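Local coordinates for EDD domain protein, DegV family (Ruminococcus gnavus, PDB 3JR7) that is of unknown specific function but belongs to the DegV family, whose members are generally thought to bind fatty acids or other lipids, at residues V45-I51 against A78-P83; I25-C29 against V101-S105; A234-A238 against L266-F271. One frame throughout, in Å; residues are numbered along the deposited sequence.

Interaction 1 of 3, residues V45-I51 against A78-P83; sequences VALGIQI and AKTSCP
At one end Pro83 packs on Val45 and Leu47: its CB lies 3.4 Å from Val45 CG1, and its CD 3.7 Å from CG of Leu47 (chi1 m, chi2 p). At the other end Ile51 CG1 meets Ala78 CB at 3.5 Å. Between them strands 48-51 and 79-81 run antiparallel at 157°, axes 4.6 Å apart. Gly48-Ser81 and Gln50-Lys79 are hydrogen-bonded pairs flanking the non-hydrogen-bonded pair Ile49-Thr80. Gly48 N to Ser81 O is 2.9 Å, Ser81 N to Gly48 O 3.0 Å, and Gln50 N to Lys79 O and Lys79 N to Gln50 O 2.8 Å each. A CB on Gly48 would clash with Ser81 OG. Ile49 and Thr80 share one face, where Thr80 OG1 (chi1 p) hydrogen-bonds Tyr288 OH; Gln50, Lys79 and Ser81 share the other, where Lys79 NZ hydrogen-bonds Asn189 OD1. This antiparallel ladder, with Leu47, Thr80, Ser81 and Cys82 around a bound polyether (PG6), probably from the crystallisation liquor, forms part of a pocket wall, consistent with the lipid-binding cleft of DegV proteins.

Interaction 2 of 3, residues I25-C29 against V101-S105; sequences IVDSC and VVTLS
Two adjacent parallel strands, 25-27 and 101-103, run at 14° with axes 4.7 Å apart, both in extended conformation. Ile25 pairs with Val101 and Val26 with Val102, each at a CA-CA distance of 4.7 Å; Ile25 and Val101 point to one face of the sheet, Val26 and Val102 to the other. Val102 offers both its backbone groups to the neighbouring strand: its N donates to Ile25 O at 2.8 Å, and its O accepts from Asp27 N at 3.1 Å. On the far sides, the Val26 backbone bonds to Glu43 and Val45 of strand 42-51, and that of Val101 to His132 and Phe134 of strand 130-135. Beyond Asp27 the chains part, and its carboxylate spans the gap. With chi1 p, Asp27 OD2 takes Leu104 N at 2.9 Å and is also hydrogen-bonded to Ser111 OG, whereas OD1 receives a weak bond from Cys29 N at 3.3 Å and lies close to Glu143 OE1. The Thr103 hydroxyl turns back within its own segment, OG1 donating to Leu104 O at 2.9 Å. Cys29 SG packs on Leu104 CD2 at 3.6 Å. Loops at the C-terminal edge of parallel strands commonly line a binding site; the Leu104 side chain is about 4 Å from PG6. Ile25 and Val101 face helix 85-92, and Val101 and Thr103 also touch helix 111-126; Val102 and Leu104 rest on helix 141-155.

Interaction 3 of 3, residues A234-A238 against L266-F271; sequences ADCVA and LLKERF
Side-by-side packing of two helices against one sheet, as in alpha/beta folds, brings 234-238 of helix 226-240 against the C-terminal end of helix 257-270. The short helical axes cross at -39° and approach to 9.4 Å, a spacing allowed by alanines: Ala234 CA lies 5.5 Å from Leu267 CA, and Ala238 CA 6.2 Å from Arg270 CA. Ala234 CB touches Leu266 CB at 3.8 Å and Leu267 CD2 at 4.0 Å, and Leu267 CD2 continues to Val237 CB at 3.8 Å. Phe271, just past the helix with extended backbone (phi/psi -165/158) and chi1 p, places its ring against helix 226-240, CZ 3.6 Å from Val237 CG1 and CD2 3.8 Å from Ala238 CB. On the solvent side Arg270 (chi1 m, chi2 and chi3 t) lies across Ala234, its CD 3.6 Å from Ala234 CB, which sits over one face of the guanidinium. The edge of that group forms a salt bridge with Asp235, NE to OD1 2.8 Å and NH1 to OD1 3.2 Å. Arg270 NH2 bonds Leu266 O at 2.9 Å and weakly reaches Glu269 OE1 at 3.4 Å, completing a salt-bridge network. Beneath these charges, Leu267 and Phe271 pack on Leu249 of strand 248-253, and Val237 meets Tyr177 of strand 176-179 and Val298.

In the fold
Interactions 1 and 2 belong to the same mixed sheet, their centres 13 Å apart, with strand 22-27 pairing with both 42-51 and 98-103. They touch through Val45 N to Val26 O (3.0 Å) and Leu47 N to Ser28 OG (3.1 Å), both probable hydrogen bonds, and through Leu47 CD1 on Asp27 CB (3.6 Å). Along the chain interaction 1 is nested within the loop closed by interaction 2. Both border PG6, the Thr80 and Leu104 side chains lying about 3 and 4 Å from it. Interaction 3 packs helices on the other mixed sheet, which holds strands 176-179 and 248-253, its centre 33 Å from that of interaction 1 and 27 Å from that of interaction 2, touching neither.

Interaction 1 of 3, residues V45-I51 against A78-P83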
# COMPACT_ATOMS: atom_id res chain seq x y z
N VAL A 45 -11.88 -1.34 -3.56
CA VAL A 45 -12.11 -1.54 -4.98
C VAL A 45 -11.02 -2.46 -5.47
O VAL A 45 -9.81 -2.16 -5.34
CB VAL A 45 -12.14 -0.19 -5.74
CG1 VAL A 45 -12.18 -0.38 -7.23
CG2 VAL A 45 -13.38 0.59 -5.31
N ALA A 46 -11.43 -3.61 -6.01
CA ALA A 46 -10.51 -4.72 -6.29
C ALA A 46 -9.76 -4.55 -7.58
O ALA A 46 -10.32 -4.12 -8.61
CB ALA A 46 -11.29 -6.06 -6.31
N LEU A 47 -8.47 -4.87 -7.52
CA LEU A 47 -7.68 -5.07 -8.72
C LEU A 47 -7.83 -6.50 -9.22
O LEU A 47 -8.37 -7.35 -8.53
CB LEU A 47 -6.19 -4.79 -8.44
CG LEU A 47 -5.77 -3.33 -8.44
CD1 LEU A 47 -6.01 -2.65 -7.07
CD2 LEU A 47 -4.32 -3.20 -8.92
N GLY A 48 -7.34 -6.74 -10.43
CA GLY A 48 -7.30 -8.11 -11.02
C GLY A 48 -5.92 -8.74 -10.93
O GLY A 48 -4.92 -8.04 -10.96
N ILE A 49 -5.87 -10.07 -10.84
CA ILE A 49 -4.60 -10.80 -10.88
C ILE A 49 -4.75 -11.88 -11.92
O ILE A 49 -5.76 -12.55 -11.94
CB ILE A 49 -4.24 -11.44 -9.53
CG1 ILE A 49 -3.96 -10.39 -8.46
CG2 ILE A 49 -3.00 -12.42 -9.66
CD1 ILE A 49 -4.27 -10.90 -7.05
N GLN A 50 -3.75 -12.01 -12.77
CA GLN A 50 -3.73 -12.98 -13.86
C GLN A 50 -2.44 -13.82 -13.82
O GLN A 50 -1.34 -13.29 -13.93
CB GLN A 50 -3.85 -12.23 -15.19
CG GLN A 50 -5.12 -11.32 -15.22
CD GLN A 50 -4.87 -9.85 -14.77
OE1 GLN A 50 -3.80 -9.28 -15.03
NE2 GLN A 50 -5.89 -9.23 -14.17
N ILE A 51 -2.60 -15.13 -13.64
CA ILE A 51 -1.48 -16.08 -13.60
C ILE A 51 -1.87 -17.27 -14.50
O ILE A 51 -2.83 -17.97 -14.22
CB ILE A 51 -1.20 -16.61 -12.19
CG1 ILE A 51 -0.85 -15.46 -11.25
CG2 ILE A 51 0.01 -17.61 -12.24
CD1 ILE A 51 -1.07 -15.78 -9.81
N ALA A 78 3.33 -13.52 -12.75
CA ALA A 78 1.96 -13.01 -12.59
C ALA A 78 1.80 -11.62 -13.25
O ALA A 78 2.76 -10.88 -13.37
CB ALA A 78 1.55 -12.96 -11.13
N LYS A 79 0.59 -11.30 -13.69
CA LYS A 79 0.26 -9.97 -14.27
C LYS A 79 -0.89 -9.46 -13.45
O LYS A 79 -1.61 -10.25 -12.83
CB LYS A 79 -0.18 -10.06 -15.73
CG LYS A 79 0.89 -10.52 -16.73
CD LYS A 79 2.22 -9.73 -16.64
CE LYS A 79 3.42 -10.66 -16.83
NZ LYS A 79 4.77 -9.97 -16.93
N THR A 80 -1.07 -8.14 -13.42
CA THR A 80 -2.13 -7.54 -12.61
C THR A 80 -2.84 -6.45 -13.42
O THR A 80 -2.32 -5.98 -14.45
CB THR A 80 -1.56 -7.01 -11.27
OG1 THR A 80 -0.49 -6.08 -11.49
CG2 THR A 80 -1.05 -8.19 -10.40
N SER A 81 -4.03 -6.05 -12.98
CA SER A 81 -4.72 -4.95 -13.66
C SER A 81 -5.36 -4.03 -12.64
O SER A 81 -5.90 -4.50 -11.66
CB SER A 81 -5.80 -5.47 -14.64
OG SER A 81 -6.64 -6.42 -14.03
N CYS A 82 -5.35 -2.73 -12.92
CA CYS A 82 -5.96 -1.77 -11.99
C CYS A 82 -7.51 -1.83 -12.11
O CYS A 82 -8.04 -2.42 -13.04
CB CYS A 82 -5.42 -0.38 -12.28
SG CYS A 82 -5.93 0.26 -13.93
N PRO A 83 -8.24 -1.27 -11.15
CA PRO A 83 -9.70 -1.27 -11.30
C PRO A 83 -10.10 -0.34 -12.42
O PRO A 83 -9.31 0.55 -12.76
CB PRO A 83 -10.18 -0.66 -9.97
CG PRO A 83 -9.03 -0.78 -9.05
CD PRO A 83 -7.83 -0.60 -9.91

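Interaction 2 of 3, residues I25-C29 against V101-S105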
# COMPACT_ATOMS: atom_id res chain seq x y z
N ILE A 25 -12.54 4.91 0.23
CA ILE A 25 -12.37 3.86 -0.75
C ILE A 25 -10.86 3.66 -0.95
O ILE A 25 -10.14 4.60 -1.18
CB ILE A 25 -12.98 4.26 -2.10
CG1 ILE A 25 -14.50 4.57 -1.93
CG2 ILE A 25 -12.72 3.18 -3.16
CD1 ILE A 25 -15.07 5.31 -3.08
N VAL A 26 -10.41 2.43 -0.89
CA VAL A 26 -9.01 2.08 -1.02
C VAL A 26 -8.89 0.99 -2.05
O VAL A 26 -9.68 0.03 -2.01
CB VAL A 26 -8.47 1.59 0.34
CG1 VAL A 26 -6.94 1.34 0.26
CG2 VAL A 26 -8.81 2.61 1.43
N ASP A 27 -7.95 1.09 -2.99
CA ASP A 27 -7.77 -0.03 -3.90
C ASP A 27 -7.23 -1.23 -3.12
O ASP A 27 -6.76 -1.08 -1.99
CB ASP A 27 -6.96 0.30 -5.17
CG ASP A 27 -5.47 0.57 -4.90
OD1 ASP A 27 -4.86 -0.03 -3.97
OD2 ASP A 27 -4.90 1.33 -5.70
N SER A 28 -7.36 -2.42 -3.70
CA SER A 28 -7.24 -3.65 -2.89
C SER A 28 -5.79 -3.89 -2.43
O SER A 28 -5.53 -4.66 -1.55
CB SER A 28 -7.77 -4.84 -3.66
OG SER A 28 -7.00 -5.07 -4.80
N CYS A 29 -4.85 -3.18 -3.02
CA CYS A 29 -3.45 -3.29 -2.57
C CYS A 29 -3.32 -2.88 -1.11
O CYS A 29 -2.57 -3.50 -0.34
CB CYS A 29 -2.52 -2.49 -3.47
SG CYS A 29 -0.79 -2.78 -3.06
N VAL A 101 -10.58 8.77 -1.78
CA VAL A 101 -10.10 7.58 -2.49
C VAL A 101 -8.58 7.49 -2.28
O VAL A 101 -7.86 8.50 -2.43
CB VAL A 101 -10.45 7.65 -3.99
CG1 VAL A 101 -10.23 6.27 -4.70
CG2 VAL A 101 -11.89 8.13 -4.19
N VAL A 102 -8.09 6.31 -1.93
CA VAL A 102 -6.65 6.12 -1.70
C VAL A 102 -6.15 5.04 -2.62
O VAL A 102 -6.72 3.95 -2.63
CB VAL A 102 -6.37 5.69 -0.27
CG1 VAL A 102 -4.79 5.52 -0.08
CG2 VAL A 102 -6.95 6.73 0.71
N THR A 103 -5.16 5.35 -3.44
CA THR A 103 -4.66 4.44 -4.46
C THR A 103 -3.18 4.21 -4.35
O THR A 103 -2.44 4.99 -3.75
CB THR A 103 -4.93 4.94 -5.92
OG1 THR A 103 -4.07 6.03 -6.26
CG2 THR A 103 -6.41 5.34 -6.12
N LEU A 104 -2.76 3.10 -4.95
CA LEU A 104 -1.38 2.86 -5.33
C LEU A 104 -0.74 4.10 -5.96
O LEU A 104 -1.40 4.86 -6.67
CB LEU A 104 -1.33 1.72 -6.36
CG LEU A 104 -1.36 0.28 -5.88
CD1 LEU A 104 -1.97 -0.61 -6.99
CD2 LEU A 104 0.02 -0.16 -5.45
N SER A 105 0.57 4.24 -5.77
CA SER A 105 1.36 5.20 -6.50
C SER A 105 1.02 5.27 -7.97
O SER A 105 1.00 4.23 -8.72
CB SER A 105 2.85 4.87 -6.40
OG SER A 105 3.60 5.76 -7.24

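Interaction 3 of 3, residues A234-A238 against L266-F271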
# COMPACT_ATOMS: atom_id res chain seq x y z
N ALA A 234 15.94 -1.13 9.05
CA ALA A 234 15.65 -0.41 10.31
C ALA A 234 16.44 0.87 10.44
O ALA A 234 15.88 1.87 10.84
CB ALA A 234 15.89 -1.30 11.57
N ASP A 235 17.73 0.84 10.12
CA ASP A 235 18.55 2.03 10.15
C ASP A 235 18.03 3.04 9.13
O ASP A 235 17.97 4.23 9.45
CB ASP A 235 20.02 1.75 9.88
CG ASP A 235 20.68 0.93 10.98
OD1 ASP A 235 20.21 0.95 12.13
OD2 ASP A 235 21.68 0.24 10.66
N CYS A 236 17.68 2.61 7.90
CA CYS A 236 17.20 3.56 6.88
C CYS A 236 15.94 4.26 7.35
O CYS A 236 15.80 5.49 7.23
CB CYS A 236 16.91 2.89 5.58
SG CYS A 236 18.35 2.32 4.70
N VAL A 237 15.02 3.49 7.91
CA VAL A 237 13.75 4.05 8.38
C VAL A 237 14.05 5.07 9.45
O VAL A 237 13.53 6.20 9.43
CB VAL A 237 12.83 2.98 8.97
CG1 VAL A 237 11.57 3.64 9.49
CG2 VAL A 237 12.54 1.87 7.94
N ALA A 238 14.95 4.69 10.36
CA ALA A 238 15.30 5.55 11.48
C ALA A 238 16.00 6.84 11.05
O ALA A 238 15.78 7.90 11.64
CB ALA A 238 16.15 4.78 12.52
N LEU A 266 13.41 -4.29 16.06
CA LEU A 266 14.54 -3.46 15.65
C LEU A 266 14.15 -1.99 15.55
O LEU A 266 14.92 -1.12 15.89
CB LEU A 266 15.10 -3.90 14.28
CG LEU A 266 15.75 -5.29 14.21
CD1 LEU A 266 15.92 -5.75 12.73
CD2 LEU A 266 17.07 -5.24 14.94
N LEU A 267 12.98 -1.70 15.02
CA LEU A 267 12.55 -0.32 14.85
C LEU A 267 12.32 0.34 16.19
O LEU A 267 12.68 1.48 16.38
CB LEU A 267 11.27 -0.24 13.99
CG LEU A 267 11.53 -0.61 12.54
CD1 LEU A 267 10.23 -1.00 11.81
CD2 LEU A 267 12.31 0.49 11.75
N LYS A 268 11.73 -0.41 17.10
CA LYS A 268 11.47 0.09 18.45
C LYS A 268 12.74 0.41 19.24
O LYS A 268 12.73 1.26 20.10
CB LYS A 268 10.67 -0.94 19.21
CG LYS A 268 10.19 -0.47 20.54
CD LYS A 268 9.10 -1.42 21.07
CE LYS A 268 8.16 -0.71 22.03
NZ LYS A 268 8.75 -0.53 23.35
N GLU A 269 13.83 -0.27 18.93
CA GLU A 269 15.10 0.06 19.50
C GLU A 269 15.63 1.43 19.02
O GLU A 269 16.48 2.04 19.69
CB GLU A 269 16.15 -1.00 19.16
CG GLU A 269 15.93 -2.39 19.68
CD GLU A 269 17.06 -3.34 19.25
OE1 GLU A 269 17.43 -3.44 18.04
OE2 GLU A 269 17.58 -4.01 20.16
N ARG A 270 15.20 1.85 17.84
CA ARG A 270 15.72 3.02 17.17
C ARG A 270 14.89 4.30 17.33
O ARG A 270 15.43 5.35 17.26
CB ARG A 270 15.99 2.73 15.69
CG ARG A 270 16.99 1.63 15.47
CD ARG A 270 16.94 1.01 14.14
NE ARG A 270 18.18 0.33 13.91
CZ ARG A 270 18.59 -0.71 14.61
NH1 ARG A 270 19.74 -1.23 14.36
NH2 ARG A 270 17.82 -1.23 15.54
N PHE A 271 13.58 4.19 17.54
CA PHE A 271 12.72 5.36 17.75
C PHE A 271 11.37 4.96 18.32
O PHE A 271 10.91 3.83 18.15
CB PHE A 271 12.51 6.18 16.47
CG PHE A 271 11.99 5.37 15.28
CD1 PHE A 271 10.61 5.24 15.06
CD2 PHE A 271 12.87 4.78 14.41
CE1 PHE A 271 10.12 4.52 13.96
CE2 PHE A 271 12.41 4.06 13.30
CZ PHE A 271 11.03 3.90 13.09